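Long-range contacts in hydratase ChsH1 (Mycobacterium tuberculosis C, PDB 4WNB), which probably hydrates, together with a partner chain, the unsaturated steroid-CoA thioester formed during breakdown of the cholesterol side chain: residues G57-Y62 with V90-E95; K74-R79 with A120-S125; G81-A86 with N112-H117. All coordinates share one frame; numbering follows the deposited sequence.

The three contacts build one hot-dog-like body, in which helix 52-67 lies across an antiparallel sheet. Contact 1 seats the helix on strand 89-100, and contact 2 pairs strands 72-80 and 115-125 on the same sheet. They meet through Val-59, whose CG1 lies 3.4 Å from Val-122 CG2. Contact 3 follows directly from strand 72-80 and sends Trp-84 back to contact 1, where Leu-58 CD1 is 3.6 Å from Trp-84 CZ3. Contacts 2 and 3 lie with centres about 20 Å apart. The steroid-CoA ligand touches Gly-81 of contact 3, whereas the nearest side chain of contact 1, Val-59, stays about 13 Å from it.

Contact 1 of 3, residues G57-Y62 with V90-E95; sequences GLVQRY and VTFSGE
Tyr-62 holds its ring face against the CB methylene of Phe-92 and carries its hydroxyl on along the backbone toward Gly-94. Its CG stands anti to the backbone N (chi1 -179°), which sends the ring from CB away from the helix and out across strand 89-100. CG begins the contact, 4.1 Å from Phe-92 CB. CD1 and CE1 close in on the same methylene, CE1 coming to 3.7 Å from Phe-92 CB. That carbon sits over the centre of the phenol, only 12° off the ring normal, a CH-pi contact. CZ then passes 3.7 Å from Phe-92 O, and OH comes to 3.0 Å from Gly-94 N at an angle too poor for a hydrogen bond; the hydroxyl bonds instead to Pro-9 O. Gly-94 suits this place because a CB would press tightly on Tyr-62 CE2.

The Phe-92 ring slides past the tyrosine in the other direction, with planes 31° apart, and runs back under the helix. There its CZ meets Leu-58 CB at 4.0 Å and its CE2 meets Val-59 CG2 at 4.2 Å, aliphatic partners suited to a buried ring. Such helix-on-sheet packing is the core of a hot-dog fold. Across the interface there is no hydrogen bond: cohesion rests on apolar and CH-pi contact, and the buried phenol oxygen is satisfied by Pro-9 beyond it.

Contact 2 of 3, residues K74-R79 with A120-S125; sequences KSIGLR and ATVELS
Ser-75 OG donates to Glu-123 OE1 at 2.8 Å, meeting the carboxylate on its anti side and 35° out of its plane. A chi1 of 82° places OG between the backbone N and the carbonyl carbon. Serine suits the site because its short hydroxyl can donate to the carboxylate and also accept from a water.

Beneath these side chains Glu-123 O accepts two amides from one face of its plane, Lys-74 N at 2.7 Å and Ser-75 N at 3.2 Å. Two residues facing one make a classic beta bulge. The Lys-74 chain, bent at chi2 (-56°), runs along the neighbouring strand and brings CE to 3.4 Å from Ser-125 OG. Beyond the bulge the strands run antiparallel in regular register: the bonds Gly-77 N to Thr-121 O and Thr-121 N to Gly-77 O are both 2.9 Å. This is the edge of the hot-dog sheet within the chain; a strand of another subunit carries it on beyond 72-80.

The opposite face is apolar. Leu-78 CD2 meets the Ala-120 methyl, CB, at 3.7 Å in a non-hydrogen-bonded pair, and Ile-76 stands beside Val-122. Helix 52-67 backs this layer, with Thr-56 against Leu-78 and Gln-60 against Ile-76.

Contact 3 of 3, residues G81-A86 with N112-H117; sequences GVPWYA and NTLGDH
Gly-81 and Val-82 pair by their backbones with the start of strand 115-125: Gly-81 N donates to His-117 O at 2.9 Å, from well above the carbonyl plane, and Val-82 N donates to Asp-116 O at 3.0 Å. Segment 81-86 is otherwise an irregular loop, while 112-117 holds a type I turn, from Asn-112 to Gly-115, that closes the beta-hairpin between strands 103-112 and 115-125 of the hot-dog sheet. Glycine suits two places. A CB built on Gly-81 would probably come too close to Asp-116 O, and Gly-115 has backbone angles at which a CB would jam against the preceding carbonyl. Gly-81 also touches the steroid-CoA ligand, so this pairing borders its pocket.

Asn-112 ties the turn to the loop. Its ND2 donates to Pro-83 O at 3.1 Å, while its OD1 takes weak bonds from the amides of Leu-114 and Gly-115 inside the turn; an amide can do both at once. Leu-114 then packs apolar carbon on the loop, its CB 3.7 Å from Val-82 CG2 and its CD1 3.8 Å from Tyr-85 CD2.

His-117 uses both ring nitrogens. With CG anti to the backbone N (chi1 162°), the ring is carried to where ND1 can donate to Val-82 O at 2.8 Å, the acceptor lying within 8° of the ring plane and the bond nearly straight, while NE2 is hydrogen-bonded to Asp-55 OD1 of helix 52-67. Two fixed nitrogens would hold the ring's rotation. Trp-84, whose NE1 is hydrogen-bonded to Asp-88 O, turns the edge of its indole toward the face of this imidazole in a T-shaped pair, planes 72° apart, and Trp-84 CB lies over that same ring, 3.5 Å from His-117 CE1.

Contact 1 of 3, residues G57-Y62 with V90-E95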
loop_
_atom_site.group_PDB
_atom_site.type_symbol
_atom_site.label_atom_id
_atom_site.label_comp_id
_atom_site.label_asym_id
_atom_site.label_seq_id
_atom_site.Cartn_x
_atom_site.Cartn_y
_atom_site.Cartn_z
ATOM N N GLY B 57 10.993 5.797 10.416
ATOM C CA GLY B 57 9.852 6.693 10.470
ATOM C C GLY B 57 9.294 6.855 11.875
ATOM O O GLY B 57 8.848 7.941 12.252
ATOM N N LEU B 58 9.302 5.771 12.645
ATOM C CA LEU B 58 8.806 5.831 14.022
ATOM C C LEU B 58 9.753 6.589 14.934
ATOM O O LEU B 58 9.319 7.309 15.834
ATOM C CB LEU B 58 8.584 4.430 14.570
ATOM C CG LEU B 58 7.481 3.620 13.892
ATOM C CD1 LEU B 58 7.489 2.215 14.450
ATOM C CD2 LEU B 58 6.126 4.300 14.116
ATOM N N VAL B 59 11.052 6.427 14.701
ATOM C CA VAL B 59 12.032 7.143 15.490
ATOM C C VAL B 59 11.846 8.628 15.245
ATOM O O VAL B 59 11.800 9.426 16.190
ATOM C CB VAL B 59 13.468 6.707 15.147
ATOM C CG1 VAL B 59 14.475 7.672 15.754
ATOM C CG2 VAL B 59 13.708 5.305 15.658
ATOM N N GLN B 60 11.703 8.989 13.977
ATOM C CA GLN B 60 11.403 10.368 13.597
ATOM C C GLN B 60 10.133 10.907 14.270
ATOM O O GLN B 60 10.125 12.012 14.842
ATOM C CB GLN B 60 11.253 10.467 12.088
ATOM C CG GLN B 60 10.878 11.850 11.609
ATOM C CD GLN B 60 10.642 11.893 10.120
ATOM O OE1 GLN B 60 11.574 12.022 9.333
ATOM N NE2 GLN B 60 9.391 11.780 9.727
ATOM N N ARG B 61 9.061 10.120 14.194
ATOM C CA ARG B 61 7.794 10.473 14.835
ATOM C C ARG B 61 7.924 10.661 16.349
ATOM O O ARG B 61 7.405 11.630 16.916
ATOM C CB ARG B 61 6.740 9.406 14.549
ATOM C CG ARG B 61 5.406 9.679 15.259
ATOM C CD ARG B 61 4.485 8.467 15.175
ATOM N NE ARG B 61 3.561 8.422 16.311
ATOM C CZ ARG B 61 2.773 7.390 16.588
ATOM N NH1 ARG B 61 2.788 6.312 15.815
ATOM N NH2 ARG B 61 1.961 7.437 17.639
ATOM N N TYR B 62 8.617 9.726 16.990
ATOM C CA TYR B 62 8.813 9.739 18.437
ATOM C C TYR B 62 9.495 11.017 18.918
ATOM O O TYR B 62 9.106 11.593 19.938
ATOM C CB TYR B 62 9.627 8.518 18.870
ATOM C CG TYR B 62 9.859 8.432 20.360
ATOM C CD1 TYR B 62 8.801 8.210 21.235
ATOM C CD2 TYR B 62 11.139 8.563 20.896
ATOM C CE1 TYR B 62 9.004 8.127 22.604
ATOM C CE2 TYR B 62 11.353 8.477 22.265
ATOM C CZ TYR B 62 10.279 8.262 23.114
ATOM O OH TYR B 62 10.484 8.178 24.477
ATOM N N VAL B 90 6.527 -2.761 20.927
ATOM C CA VAL B 90 7.759 -2.029 21.161
ATOM C C VAL B 90 7.499 -0.780 21.992
ATOM O O VAL B 90 6.605 0.014 21.710
ATOM C CB VAL B 90 8.462 -1.659 19.847
ATOM C CG1 VAL B 90 9.457 -0.509 20.060
ATOM C CG2 VAL B 90 9.172 -2.870 19.311
ATOM N N THR B 91 8.286 -0.630 23.046
ATOM C CA THR B 91 8.234 0.565 23.863
ATOM C C THR B 91 9.405 1.479 23.520
ATOM O O THR B 91 10.562 1.076 23.629
ATOM C CB THR B 91 8.272 0.216 25.364
ATOM O OG1 THR B 91 7.225 -0.717 25.660
ATOM C CG2 THR B 91 8.098 1.459 26.201
ATOM N N PHE B 92 9.112 2.701 23.087
ATOM C CA PHE B 92 10.181 3.664 22.847
ATOM C C PHE B 92 10.438 4.473 24.105
ATOM O O PHE B 92 9.513 5.027 24.689
ATOM C CB PHE B 92 9.842 4.600 21.688
ATOM C CG PHE B 92 9.918 3.946 20.340
ATOM C CD1 PHE B 92 8.794 3.377 19.768
ATOM C CD2 PHE B 92 11.118 3.897 19.644
ATOM C CE1 PHE B 92 8.856 2.766 18.520
ATOM C CE2 PHE B 92 11.194 3.282 18.391
ATOM C CZ PHE B 92 10.059 2.717 17.829
ATOM N N SER B 93 11.700 4.526 24.514
ATOM C CA SER B 93 12.128 5.409 25.588
ATOM C C SER B 93 13.196 6.336 25.032
ATOM O O SER B 93 13.946 5.959 24.129
ATOM C CB SER B 93 12.652 4.615 26.784
ATOM O OG SER B 93 13.702 3.744 26.397
ATOM N N GLY B 94 13.249 7.554 25.555
ATOM C CA GLY B 94 14.164 8.555 25.046
ATOM C C GLY B 94 14.939 9.239 26.155
ATOM O O GLY B 94 14.492 9.306 27.304
ATOM N N GLU B 95 16.114 9.742 25.796
ATOM C CA GLU B 95 16.957 10.494 26.714
ATOM C C GLU B 95 17.800 11.467 25.901
ATOM O O GLU B 95 18.425 11.081 24.905
ATOM C CB GLU B 95 17.847 9.554 27.534
ATOM C CG GLU B 95 18.798 10.246 28.505
ATOM C CD GLU B 95 19.978 9.362 28.881
ATOM O OE1 GLU B 95 20.003 8.190 28.439
ATOM O OE2 GLU B 95 20.882 9.840 29.606
#

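Contact 2 of 3, residues K74-R79 with A120-S125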
loop_
_atom_site.group_PDB
_atom_site.type_symbol
_atom_site.label_atom_id
_atom_site.label_comp_id
_atom_site.label_asym_id
_atom_site.label_seq_id
_atom_site.Cartn_x
_atom_site.Cartn_y
_atom_site.Cartn_z
ATOM N N LYS B 74 17.853 16.501 11.442
ATOM C CA LYS B 74 19.102 16.586 10.686
ATOM C C LYS B 74 19.651 15.211 10.291
ATOM O O LYS B 74 20.166 15.029 9.181
ATOM C CB LYS B 74 20.160 17.347 11.492
ATOM C CG LYS B 74 19.739 18.752 11.891
ATOM C CD LYS B 74 19.347 19.580 10.674
ATOM C CE LYS B 74 19.189 21.051 11.047
ATOM N NZ LYS B 74 18.900 21.925 9.870
ATOM N N SER B 75 19.532 14.249 11.201
ATOM C CA SER B 75 20.043 12.912 10.965
ATOM C C SER B 75 19.365 11.896 11.873
ATOM O O SER B 75 19.000 12.204 13.011
ATOM C CB SER B 75 21.559 12.877 11.174
ATOM O OG SER B 75 21.877 12.754 12.549
ATOM N N ILE B 76 19.190 10.686 11.350
ATOM C CA ILE B 76 18.701 9.548 12.121
ATOM C C ILE B 76 19.622 8.351 11.908
ATOM O O ILE B 76 19.764 7.854 10.790
ATOM C CB ILE B 76 17.260 9.160 11.735
ATOM C CG1 ILE B 76 16.296 10.329 12.010
ATOM C CG2 ILE B 76 16.825 7.898 12.476
ATOM C CD1 ILE B 76 14.839 10.029 11.609
ATOM N N GLY B 77 20.260 7.906 12.986
ATOM C CA GLY B 77 21.171 6.778 12.930
ATOM C C GLY B 77 20.627 5.587 13.690
ATOM O O GLY B 77 20.305 5.688 14.874
ATOM N N LEU B 78 20.526 4.454 13.009
ATOM C CA LEU B 78 19.953 3.251 13.594
ATOM C C LEU B 78 20.994 2.165 13.762
ATOM O O LEU B 78 21.752 1.878 12.830
ATOM C CB LEU B 78 18.819 2.706 12.730
ATOM C CG LEU B 78 17.613 3.585 12.414
ATOM C CD1 LEU B 78 16.580 2.729 11.712
ATOM C CD2 LEU B 78 17.046 4.220 13.686
ATOM N N ARG B 79 21.036 1.569 14.951
ATOM C CA ARG B 79 21.714 0.293 15.130
ATOM C C ARG B 79 20.639 -0.760 15.311
ATOM O O ARG B 79 19.834 -0.673 16.238
ATOM C CB ARG B 79 22.669 0.303 16.327
ATOM C CG ARG B 79 23.428 -1.013 16.467
ATOM C CD ARG B 79 24.638 -0.903 17.391
ATOM N NE ARG B 79 24.282 -0.973 18.807
ATOM C CZ ARG B 79 24.154 0.085 19.605
ATOM N NH1 ARG B 79 24.344 1.310 19.130
ATOM N NH2 ARG B 79 23.833 -0.078 20.880
ATOM N N ALA B 120 18.747 4.232 18.495
ATOM C CA ALA B 120 18.811 5.333 17.546
ATOM C C ALA B 120 19.454 6.599 18.106
ATOM O O ALA B 120 19.283 6.950 19.278
ATOM C CB ALA B 120 17.412 5.647 17.027
ATOM N N THR B 121 20.203 7.281 17.249
ATOM C CA THR B 121 20.745 8.580 17.589
ATOM C C THR B 121 20.136 9.574 16.629
ATOM O O THR B 121 20.253 9.424 15.407
ATOM C CB THR B 121 22.284 8.614 17.505
ATOM O OG1 THR B 121 22.828 7.627 18.384
ATOM C CG2 THR B 121 22.806 9.975 17.907
ATOM N N VAL B 122 19.453 10.570 17.181
ATOM C CA VAL B 122 18.795 11.579 16.369
ATOM C C VAL B 122 19.380 12.973 16.618
ATOM O O VAL B 122 19.530 13.393 17.764
ATOM C CB VAL B 122 17.279 11.597 16.641
ATOM C CG1 VAL B 122 16.599 12.640 15.779
ATOM C CG2 VAL B 122 16.700 10.231 16.379
ATOM N N GLU B 123 19.713 13.670 15.532
ATOM C CA GLU B 123 20.144 15.066 15.583
ATOM C C GLU B 123 19.076 15.983 14.980
ATOM O O GLU B 123 18.548 15.719 13.893
ATOM C CB GLU B 123 21.471 15.252 14.843
ATOM C CG GLU B 123 22.620 14.416 15.398
ATOM C CD GLU B 123 23.918 14.576 14.610
ATOM O OE1 GLU B 123 23.878 14.585 13.356
ATOM O OE2 GLU B 123 24.985 14.689 15.251
ATOM N N LEU B 124 18.756 17.062 15.691
ATOM C CA LEU B 124 17.759 18.022 15.220
ATOM C C LEU B 124 18.045 19.461 15.672
ATOM O O LEU B 124 18.835 19.682 16.586
ATOM C CB LEU B 124 16.362 17.616 15.703
ATOM C CG LEU B 124 16.101 17.732 17.211
ATOM C CD1 LEU B 124 14.625 18.006 17.474
ATOM C CD2 LEU B 124 16.549 16.486 17.962
ATOM N N SER B 125 17.398 20.418 15.006
ATOM C CA SER B 125 17.311 21.808 15.462
ATOM C C SER B 125 16.038 22.021 16.276
ATOM O O SER B 125 15.230 21.099 16.434
ATOM C CB SER B 125 17.315 22.778 14.282
ATOM O OG SER B 125 18.616 22.959 13.762
HETATM O O HOH W 1 22.225 10.426 14.223
#

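Contact 3 of 3, residues G81-A86 with N112-H117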
loop_
_atom_site.group_PDB
_atom_site.type_symbol
_atom_site.label_atom_id
_atom_site.label_comp_id
_atom_site.label_asym_id
_atom_site.label_seq_id
_atom_site.Cartn_x
_atom_site.Cartn_y
_atom_site.Cartn_z
ATOM N N GLY B 81 18.564 -4.174 16.031
ATOM C CA GLY B 81 18.585 -5.219 17.039
ATOM C C GLY B 81 17.651 -6.388 16.763
ATOM O O GLY B 81 17.531 -6.861 15.620
ATOM N N VAL B 82 16.974 -6.852 17.810
ATOM C CA VAL B 82 16.130 -8.034 17.694
ATOM C C VAL B 82 14.913 -7.700 16.841
ATOM O O VAL B 82 14.528 -6.533 16.744
ATOM C CB VAL B 82 15.676 -8.569 19.073
ATOM C CG1 VAL B 82 16.905 -8.994 19.912
ATOM C CG2 VAL B 82 14.833 -7.538 19.797
ATOM N N PRO B 83 14.325 -8.719 16.205
ATOM C CA PRO B 83 13.151 -8.472 15.348
ATOM C C PRO B 83 11.930 -8.018 16.125
ATOM O O PRO B 83 11.765 -8.383 17.297
ATOM C CB PRO B 83 12.881 -9.840 14.707
ATOM C CG PRO B 83 14.196 -10.584 14.819
ATOM C CD PRO B 83 14.812 -10.102 16.090
ATOM N N TRP B 84 11.091 -7.230 15.455
ATOM C CA TRP B 84 9.793 -6.811 15.968
ATOM C C TRP B 84 8.733 -7.595 15.224
ATOM O O TRP B 84 8.277 -7.187 14.145
ATOM C CB TRP B 84 9.584 -5.313 15.785
ATOM C CG TRP B 84 8.276 -4.786 16.319
ATOM C CD1 TRP B 84 7.268 -5.496 16.952
ATOM C CD2 TRP B 84 7.844 -3.430 16.286
ATOM N NE1 TRP B 84 6.238 -4.645 17.295
ATOM C CE2 TRP B 84 6.569 -3.374 16.906
ATOM C CE3 TRP B 84 8.409 -2.250 15.794
ATOM C CZ2 TRP B 84 5.859 -2.189 17.024
ATOM C CZ3 TRP B 84 7.703 -1.074 15.921
ATOM C CH2 TRP B 84 6.442 -1.051 16.530
ATOM N N TYR B 85 8.352 -8.724 15.813
ATOM C CA TYR B 85 7.438 -9.662 15.189
ATOM C C TYR B 85 6.002 -9.269 15.448
ATOM O O TYR B 85 5.724 -8.517 16.392
ATOM C CB TYR B 85 7.671 -11.074 15.726
ATOM C CG TYR B 85 8.917 -11.764 15.218
ATOM C CD1 TYR B 85 9.147 -11.929 13.860
ATOM C CD2 TYR B 85 9.838 -12.307 16.119
ATOM C CE1 TYR B 85 10.289 -12.587 13.403
ATOM C CE2 TYR B 85 10.964 -12.959 15.675
ATOM C CZ TYR B 85 11.186 -13.103 14.326
ATOM O OH TYR B 85 12.317 -13.762 13.909
ATOM N N ALA B 86 5.105 -9.777 14.605
ATOM C CA ALA B 86 3.677 -9.621 14.826
ATOM C C ALA B 86 3.326 -9.927 16.278
ATOM O O ALA B 86 3.851 -10.882 16.877
ATOM C CB ALA B 86 2.889 -10.514 13.890
ATOM N N ASN B 112 11.259 -4.460 22.926
ATOM C CA ASN B 112 10.106 -5.352 22.967
ATOM C C ASN B 112 10.426 -6.572 23.831
ATOM O O ASN B 112 11.398 -6.547 24.597
ATOM C CB ASN B 112 9.653 -5.751 21.546
ATOM C CG ASN B 112 10.722 -6.501 20.745
ATOM O OD1 ASN B 112 11.564 -7.207 21.292
ATOM N ND2 ASN B 112 10.665 -6.354 19.428
ATOM N N THR B 113 9.636 -7.635 23.713
ATOM C CA THR B 113 9.828 -8.800 24.572
ATOM C C THR B 113 11.162 -9.489 24.303
ATOM O O THR B 113 11.793 -10.015 25.226
ATOM C CB THR B 113 8.693 -9.835 24.412
ATOM O OG1 THR B 113 8.752 -10.423 23.104
ATOM C CG2 THR B 113 7.338 -9.186 24.632
ATOM N N LEU B 114 11.595 -9.473 23.046
ATOM C CA LEU B 114 12.854 -10.103 22.657
ATOM C C LEU B 114 14.086 -9.296 23.077
ATOM O O LEU B 114 15.213 -9.789 22.995
ATOM C CB LEU B 114 12.878 -10.329 21.144
ATOM C CG LEU B 114 12.017 -11.460 20.586
ATOM C CD1 LEU B 114 12.134 -11.530 19.065
ATOM C CD2 LEU B 114 12.409 -12.784 21.227
ATOM N N GLY B 115 13.871 -8.059 23.521
ATOM C CA GLY B 115 14.957 -7.196 23.961
ATOM C C GLY B 115 15.009 -5.846 23.254
ATOM O O GLY B 115 13.973 -5.225 23.003
ATOM N N ASP B 116 16.220 -5.384 22.941
ATOM C CA ASP B 116 16.399 -4.106 22.252
ATOM C C ASP B 116 16.211 -4.257 20.745
ATOM O O ASP B 116 17.038 -4.858 20.060
ATOM C CB ASP B 116 17.780 -3.516 22.539
ATOM C CG ASP B 116 17.943 -3.061 23.977
ATOM O OD1 ASP B 116 16.954 -3.067 24.742
ATOM O OD2 ASP B 116 19.071 -2.679 24.337
ATOM N N HIS B 117 15.111 -3.716 20.234
ATOM C CA HIS B 117 14.761 -3.871 18.825
ATOM C C HIS B 117 15.540 -2.903 17.944
ATOM O O HIS B 117 15.923 -3.234 16.819
ATOM C CB HIS B 117 13.257 -3.663 18.630
ATOM C CG HIS B 117 12.867 -3.369 17.217
ATOM N ND1 HIS B 117 13.059 -4.266 16.190
ATOM C CD2 HIS B 117 12.307 -2.270 16.659
ATOM C CE1 HIS B 117 12.628 -3.734 15.057
ATOM N NE2 HIS B 117 12.160 -2.527 15.317
#